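Local atomic coordinates of mannan endo-1,4-beta-mannosidase (Mytilus edulis, PDB entry 2C0H), a protein that hydrolyses the internal beta-1,4-mannosidic linkages of mannans, galactomannans and glucomannans, cutting manno-oligosaccharides of four or more sugars. Residues I160-E172 and A189-I201. The protein carries 3 engineered substitutions. Residues are numbered along the deposited sequence; the frame is centred on the assembly and turned at random.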
ATOM      1  N   ILE A 160      -1.032   5.311   0.240  1.00 13.63           N
ATOM      2  CA  ILE A 160      -0.569   6.576   0.825  1.00 13.90           C
ATOM      3  C   ILE A 160       0.681   6.423   1.679  1.00 14.20           C
ATOM      4  O   ILE A 160       1.552   7.276   1.644  1.00 14.38           O
ATOM      5  CB  ILE A 160      -1.639   7.263   1.681  1.00 14.00           C
ATOM      6  CG1 ILE A 160      -2.927   7.475   0.886  1.00 16.00           C
ATOM      7  CG2 ILE A 160      -1.123   8.582   2.238  1.00 13.96           C
ATOM      8  CD1 ILE A 160      -2.783   8.163  -0.396  1.00 17.76           C
ATOM      9  N   MET A 161       0.771   5.369   2.472  1.00 14.44           N
ATOM     10  CA  MET A 161       1.918   5.241   3.372  1.00 15.40           C
ATOM     11  C   MET A 161       2.136   3.808   3.773  1.00 14.47           C
ATOM     12  O   MET A 161       1.187   3.095   4.047  1.00 15.17           O
ATOM     13  CB  MET A 161       1.738   6.081   4.638  1.00 15.89           C
ATOM     14  CG  MET A 161       3.012   6.227   5.459  1.00 16.48           C
ATOM     15  SD  MET A 161       2.775   7.392   6.823  1.00 22.32           S
ATOM     16  CE  MET A 161       4.359   8.187   6.898  1.00 22.61           C
ATOM     17  N   ASN A 162       3.396   3.393   3.796  1.00 13.09           N
ATOM     18  CA  ASN A 162       3.768   2.135   4.399  1.00 12.37           C
ATOM     19  C   ASN A 162       3.906   2.265   5.926  1.00 12.22           C
ATOM     20  O   ASN A 162       4.692   3.076   6.422  1.00 12.16           O
ATOM     21  CB  ASN A 162       5.099   1.678   3.796  1.00 10.70           C
ATOM     22  CG  ASN A 162       5.518   0.347   4.320  1.00 12.05           C
ATOM     23  OD1 ASN A 162       4.847  -0.628   4.057  1.00 13.38           O
ATOM     24  ND2 ASN A 162       6.563   0.309   5.131  1.00 13.91           N
ATOM     25  N   GLU A 163       3.144   1.457   6.656  1.00 12.54           N
ATOM     26  CA  GLU A 163       3.230   1.314   8.113  1.00 13.30           C
ATOM     27  C   GLU A 163       3.296   2.605   8.916  1.00 12.75           C
ATOM     28  O   GLU A 163       4.278   2.877   9.618  1.00 11.79           O
ATOM     29  CB  GLU A 163       4.393   0.370   8.478  1.00 13.52           C
ATOM     30  CG  GLU A 163       4.251  -0.956   7.748  1.00 13.72           C
ATOM     31  CD  GLU A 163       5.250  -2.009   8.164  1.00 16.57           C
ATOM     32  OE1 GLU A 163       6.200  -1.668   8.887  1.00 20.17           O
ATOM     33  OE2 GLU A 163       5.058  -3.190   7.765  1.00 20.84           O
ATOM     34  N   PRO A 164       2.224   3.402   8.863  1.00 13.14           N
ATOM     35  CA  PRO A 164       2.213   4.605   9.721  1.00 13.94           C
ATOM     36  C   PRO A 164       2.397   4.340  11.227  1.00 14.30           C
ATOM     37  O   PRO A 164       2.851   5.221  11.967  1.00 14.79           O
ATOM     38  CB  PRO A 164       0.819   5.194   9.485  1.00 14.34           C
ATOM     39  CG  PRO A 164       0.240   4.496   8.351  1.00 15.15           C
ATOM     40  CD  PRO A 164       0.972   3.224   8.115  1.00 14.52           C
ATOM     41  N   GLU A 165       2.041   3.138  11.679  1.00 13.44           N
ATOM     42  CA  GLU A 165       2.128   2.778  13.089  1.00 14.03           C
ATOM     43  C   GLU A 165       3.569   2.695  13.595  1.00 13.25           C
ATOM     44  O   GLU A 165       3.798   2.620  14.797  1.00 14.35           O
ATOM     45  CB  GLU A 165       1.396   1.479  13.353  1.00 14.15           C
ATOM     46  CG  GLU A 165      -0.058   1.483  12.837  1.00 15.32           C
ATOM     47  CD  GLU A 165      -0.214   0.996  11.397  1.00 18.07           C
ATOM     48  OE1 GLU A 165       0.803   0.748  10.686  1.00 15.61           O
ATOM     49  OE2 GLU A 165      -1.377   0.885  10.955  1.00 19.41           O
ATOM     50  N   GLY A 166       4.525   2.724  12.671  1.00 13.21           N
ATOM     51  CA  GLY A 166       5.937   2.843  13.044  1.00 13.62           C
ATOM     52  C   GLY A 166       6.231   4.068  13.891  1.00 14.12           C
ATOM     53  O   GLY A 166       7.175   4.087  14.697  1.00 13.41           O
ATOM     54  N   GLU A 167       5.410   5.092  13.709  1.00 13.79           N
ATOM     55  CA  GLU A 167       5.653   6.398  14.311  1.00 14.36           C
ATOM     56  C   GLU A 167       4.460   6.900  15.151  1.00 14.44           C
ATOM     57  O   GLU A 167       4.439   8.059  15.583  1.00 13.45           O
ATOM     58  CB  GLU A 167       6.098   7.391  13.210  1.00 14.56           C
ATOM     59  CG  GLU A 167       7.505   7.023  12.640  1.00 16.31           C
ATOM     60  CD  GLU A 167       7.881   7.638  11.296  1.00 17.58           C
ATOM     61  OE1 GLU A 167       7.046   8.275  10.618  1.00 21.88           O
ATOM     62  OE2 GLU A 167       9.049   7.435  10.885  1.00 21.42           O
ATOM     63  N   ILE A 168       3.520   6.019  15.462  1.00 13.67           N
ATOM     64  CA  ILE A 168       2.356   6.393  16.282  1.00 15.31           C
ATOM     65  C   ILE A 168       2.715   6.437  17.789  1.00 15.74           C
ATOM     66  O   ILE A 168       3.682   5.814  18.233  1.00 15.88           O
ATOM     67  CB  ILE A 168       1.176   5.441  16.039  1.00 14.58           C
ATOM     68  CG1 ILE A 168      -0.155   6.051  16.493  1.00 14.97           C
ATOM     69  CG2 ILE A 168       1.402   4.098  16.748  1.00 15.05           C
ATOM     70  CD1 ILE A 168      -1.362   5.329  15.939  1.00 16.81           C
ATOM     71  N   LYS A 169       1.957   7.211  18.560  1.00 16.37           N
ATOM     72  CA  LYS A 169       2.069   7.230  20.019  1.00 17.64           C
ATOM     73  C   LYS A 169       1.130   6.194  20.653  1.00 17.74           C
ATOM     74  O   LYS A 169      -0.080   6.392  20.670  1.00 17.46           O
ATOM     75  CB  LYS A 169       1.706   8.615  20.550  1.00 18.00           C
ATOM     76  CG  LYS A 169       2.666   9.710  20.173  1.00 19.02           C
ATOM     77  CD  LYS A 169       2.170  11.052  20.720  1.00 20.11           C
ATOM     78  CE  LYS A 169       3.008  12.215  20.263  1.00 21.45           C
ATOM     79  NZ  LYS A 169       2.485  13.483  20.855  1.00 25.83           N
ATOM     80  N   PRO A 170       1.671   5.073  21.152  1.00 18.14           N
ATOM     81  CA  PRO A 170       0.813   4.080  21.808  1.00 19.01           C
ATOM     82  C   PRO A 170       0.429   4.426  23.269  1.00 19.61           C
ATOM     83  O   PRO A 170       1.058   5.273  23.899  1.00 19.36           O
ATOM     84  CB  PRO A 170       1.670   2.800  21.743  1.00 18.80           C
ATOM     85  CG  PRO A 170       3.052   3.275  21.745  1.00 19.34           C
ATOM     86  CD  PRO A 170       3.082   4.644  21.116  1.00 18.48           C
ATOM     87  N   GLY A 171      -0.603   3.768  23.797  1.00 20.66           N
ATOM     88  CA  GLY A 171      -0.979   3.904  25.198  1.00 21.68           C
ATOM     89  C   GLY A 171      -1.790   5.137  25.545  1.00 22.67           C
ATOM     90  O   GLY A 171      -1.954   5.462  26.727  1.00 23.12           O
ATOM     91  N   GLU A 172      -2.312   5.818  24.531  1.00 23.26           N
ATOM     92  CA  GLU A 172      -3.029   7.071  24.745  1.00 24.35           C
ATOM     93  C   GLU A 172      -4.526   6.829  24.888  1.00 24.91           C
ATOM     94  O   GLU A 172      -5.123   6.136  24.075  1.00 24.63           O
ATOM     95  CB  GLU A 172      -2.776   8.047  23.594  1.00 24.83           C
ATOM     96  CG  GLU A 172      -1.332   8.496  23.467  1.00 28.27           C
ATOM     97  CD  GLU A 172      -1.184  10.013  23.358  1.00 34.79           C
ATOM     98  OE1 GLU A 172      -0.591  10.615  24.285  1.00 38.46           O
ATOM     99  OE2 GLU A 172      -1.659  10.605  22.356  1.00 38.18           O
ATOM    100  N   ALA A 189       4.207  -1.172  18.387  1.00 16.71           N
ATOM    101  CA  ALA A 189       3.925   0.067  17.659  1.00 16.42           C
ATOM    102  C   ALA A 189       4.758   1.224  18.196  1.00 15.89           C
ATOM    103  O   ALA A 189       5.059   1.272  19.391  1.00 16.86           O
ATOM    104  CB  ALA A 189       2.459   0.412  17.775  1.00 15.61           C
ATOM    105  N   GLY A 190       5.113   2.161  17.314  1.00 15.06           N
ATOM    106  CA  GLY A 190       5.950   3.304  17.673  1.00 15.27           C
ATOM    107  C   GLY A 190       7.436   2.985  17.724  1.00 15.49           C
ATOM    108  O   GLY A 190       8.209   3.731  18.320  1.00 15.92           O
ATOM    109  N   TRP A 191       7.846   1.909  17.056  1.00 15.33           N
ATOM    110  CA  TRP A 191       9.263   1.498  17.054  1.00 15.24           C
ATOM    111  C   TRP A 191      10.253   2.501  16.467  1.00 16.03           C
ATOM    112  O   TRP A 191      11.424   2.510  16.860  1.00 16.61           O
ATOM    113  CB  TRP A 191       9.456   0.147  16.341  1.00 15.19           C
ATOM    114  CG  TRP A 191       9.200   0.155  14.857  1.00 15.07           C
ATOM    115  CD1 TRP A 191      10.097   0.423  13.857  1.00 15.23           C
ATOM    116  CD2 TRP A 191       7.955  -0.129  14.201  1.00 14.63           C
ATOM    117  NE1 TRP A 191       9.490   0.324  12.629  1.00 14.67           N
ATOM    118  CE2 TRP A 191       8.174  -0.005  12.811  1.00 14.74           C
ATOM    119  CE3 TRP A 191       6.676  -0.474  14.656  1.00 14.02           C
ATOM    120  CZ2 TRP A 191       7.162  -0.223  11.865  1.00 14.40           C
ATOM    121  CZ3 TRP A 191       5.669  -0.687  13.717  1.00 14.76           C
ATOM    122  CH2 TRP A 191       5.918  -0.556  12.342  1.00 14.59           C
ATOM    123  N   ALA A 192       9.817   3.326  15.521  1.00 15.79           N
ATOM    124  CA  ALA A 192      10.695   4.330  14.906  1.00 16.02           C
ATOM    125  C   ALA A 192      10.649   5.661  15.658  1.00 16.68           C
ATOM    126  O   ALA A 192      11.445   6.557  15.366  1.00 18.18           O
ATOM    127  CB  ALA A 192      10.341   4.524  13.445  1.00 16.09           C
ATOM    128  N   GLY A 193       9.726   5.777  16.611  1.00 16.03           N
ATOM    129  CA  GLY A 193       9.567   6.974  17.458  1.00 16.28           C
ATOM    130  C   GLY A 193       8.114   7.187  17.838  1.00 16.32           C
ATOM    131  O   GLY A 193       7.225   6.859  17.065  1.00 17.75           O
ATOM    132  N   HIS A 194       7.861   7.728  19.025  1.00 16.60           N
ATOM    133  CA  HIS A 194       6.499   8.047  19.461  1.00 16.56           C
ATOM    134  C   HIS A 194       6.198   9.474  18.990  1.00 16.66           C
ATOM    135  O   HIS A 194       6.190  10.415  19.800  1.00 16.93           O
ATOM    136  CB  HIS A 194       6.365   7.931  20.986  1.00 16.98           C
ATOM    137  CG  HIS A 194       6.486   6.528  21.506  1.00 16.17           C
ATOM    138  ND1 HIS A 194       6.191   6.181  22.808  1.00 17.73           N
ATOM    139  CD2 HIS A 194       6.848   5.379  20.885  1.00 16.80           C
ATOM    140  CE1 HIS A 194       6.391   4.882  22.973  1.00 18.15           C
ATOM    141  NE2 HIS A 194       6.790   4.373  21.821  1.00 17.80           N
ATOM    142  N   LEU A 195       5.943   9.627  17.690  1.00 16.47           N
ATOM    143  CA  LEU A 195       5.942  10.950  17.039  1.00 16.40           C
ATOM    144  C   LEU A 195       4.565  11.556  16.821  1.00 16.42           C
ATOM    145  O   LEU A 195       4.383  12.747  17.059  1.00 17.36           O
ATOM    146  CB  LEU A 195       6.653  10.898  15.689  1.00 16.82           C
ATOM    147  CG  LEU A 195       8.053  10.281  15.675  1.00 18.55           C
ATOM    148  CD1 LEU A 195       8.643  10.385  14.277  1.00 19.71           C
ATOM    149  CD2 LEU A 195       8.926  10.946  16.698  1.00 21.27           C
ATOM    150  N   TYR A 196       3.620  10.748  16.350  1.00 15.53           N
ATOM    151  CA  TYR A 196       2.341  11.252  15.838  1.00 15.16           C
ATOM    152  C   TYR A 196       1.156  10.627  16.549  1.00 15.64           C
ATOM    153  O   TYR A 196       1.159   9.442  16.867  1.00 15.35           O
ATOM    154  CB  TYR A 196       2.229  11.008  14.324  1.00 15.29           C
ATOM    155  CG  TYR A 196       3.450  11.485  13.571  1.00 14.05           C
ATOM    156  CD1 TYR A 196       3.871  12.812  13.661  1.00 14.66           C
ATOM    157  CD2 TYR A 196       4.210  10.623  12.810  1.00 15.39           C
ATOM    158  CE1 TYR A 196       5.004  13.260  13.002  1.00 15.28           C
ATOM    159  CE2 TYR A 196       5.345  11.057  12.155  1.00 14.84           C
ATOM    160  CZ  TYR A 196       5.742  12.383  12.248  1.00 14.72           C
ATOM    161  OH  TYR A 196       6.874  12.815  11.599  1.00 16.83           O
ATOM    162  N   SER A 197       0.130  11.429  16.813  1.00 14.73           N
ATOM    163  CA  SER A 197      -1.093  10.893  17.376  1.00 14.96           C
ATOM    164  C   SER A 197      -1.887  10.136  16.314  1.00 14.61           C
ATOM    165  O   SER A 197      -1.681  10.330  15.122  1.00 14.39           O
ATOM    166  CB  SER A 197      -1.957  12.013  17.941  1.00 14.92           C
ATOM    167  OG  SER A 197      -2.375  12.898  16.925  1.00 16.85           O
ATOM    168  N   ALA A 198      -2.802   9.283  16.760  1.00 15.27           N
ATOM    169  CA  ALA A 198      -3.714   8.605  15.842  1.00 15.15           C
ATOM    170  C   ALA A 198      -4.474   9.600  14.973  1.00 14.94           C
ATOM    171  O   ALA A 198      -4.644   9.374  13.781  1.00 15.00           O
ATOM    172  CB  ALA A 198      -4.688   7.720  16.601  1.00 15.54           C
ATOM    173  N   GLN A 199      -4.911  10.713  15.562  1.00 15.37           N
ATOM    174  CA  GLN A 199      -5.605  11.739  14.782  1.00 15.31           C
ATOM    175  C   GLN A 199      -4.726  12.387  13.681  1.00 14.97           C
ATOM    176  O   GLN A 199      -5.203  12.683  12.581  1.00 14.37           O
ATOM    177  CB  GLN A 199      -6.206  12.798  15.704  1.00 15.69           C
ATOM    178  CG  GLN A 199      -7.043  13.848  14.953  1.00 17.72           C
ATOM    179  CD  GLN A 199      -6.253  15.081  14.525  1.00 22.95           C
ATOM    180  OE1 GLN A 199      -5.295  15.490  15.190  1.00 27.88           O
ATOM    181  NE2 GLN A 199      -6.679  15.705  13.424  1.00 23.96           N
ATOM    182  N   GLU A 200      -3.447  12.605  13.959  1.00 15.02           N
ATOM    183  CA  GLU A 200      -2.537  13.174  12.947  1.00 15.69           C
ATOM    184  C   GLU A 200      -2.346  12.246  11.743  1.00 14.63           C
ATOM    185  O   GLU A 200      -2.383  12.676  10.583  1.00 13.77           O
ATOM    186  CB  GLU A 200      -1.182  13.519  13.571  1.00 15.68           C
ATOM    187  CG  GLU A 200      -1.206  14.799  14.387  1.00 18.61           C
ATOM    188  CD  GLU A 200       0.103  15.069  15.100  1.00 20.26           C
ATOM    189  OE1 GLU A 200       0.630  14.136  15.758  1.00 22.75           O
ATOM    190  OE2 GLU A 200       0.601  16.228  15.030  1.00 25.49           O
ATOM    191  N   ILE A 201      -2.169  10.959  12.019  1.00 14.31           N
ATOM    192  CA  ILE A 201      -2.046   9.971  10.960  1.00 14.21           C
ATOM    193  C   ILE A 201      -3.337   9.904  10.146  1.00 13.30           C
ATOM    194  O   ILE A 201      -3.305   9.869   8.918  1.00 13.34           O
ATOM    195  CB  ILE A 201      -1.690   8.600  11.545  1.00 14.07           C
ATOM    196  CG1 ILE A 201      -0.251   8.639  12.062  1.00 16.31           C
ATOM    197  CG2 ILE A 201      -1.903   7.498  10.505  1.00 14.97           C
ATOM    198  CD1 ILE A 201       0.130   7.501  12.961  1.00 15.99           C
TER
HETATM  199  O   HOH W   1      -2.045   8.476  19.586  1.00 19.84           O
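Gly-166 sets its CA against one face of the Trp-191 indole, 3.4 Å from the centroid of the six-membered ring and 7° off the ring normal, a CH-pi contact that a bare glycine backbone lets the ring make. CG of Trp-191 lies between its own backbone N and carbonyl carbon (chi1 68°), which swings the indole back over the 164-166 turn, and NE1 is hydrogen-bonded to Ala-115 O. At the ring edge Glu-163 OE1 comes 3.4 Å from Trp-191 CZ2, the carboxylate nearly perpendicular to the indole.

At the far end, Pro-170 rests CD over the centre of the His-194 ring in a second CH-pi contact, 3.7 Å from the centroid. Glu-167 runs alongside Tyr-196, pointing the same way, with OE1 at the ring edge and CG also against Leu-195 CD1. Although its CB points away overall, Ile-168 sets CG1 against Ile-201 CD1 and CD1 against Ala-198, at the start of helix 198-215.

A single beta bridge pairs Ile-168 with Tyr-196, and Lys-169 N donates to Tyr-196 O; Glu-167 O takes both Leu-195 N (3.0 Å) and Tyr-196 N (2.9 Å), whereas the buried Ile-168 O has no partner. By similarity Glu-163 is the proton donor and Trp-191 binds substrate, so this packing beyond TIM-barrel strand 155-162 probably fixes the indole relative to the catalytic acid, whose OE2 is held by His-263.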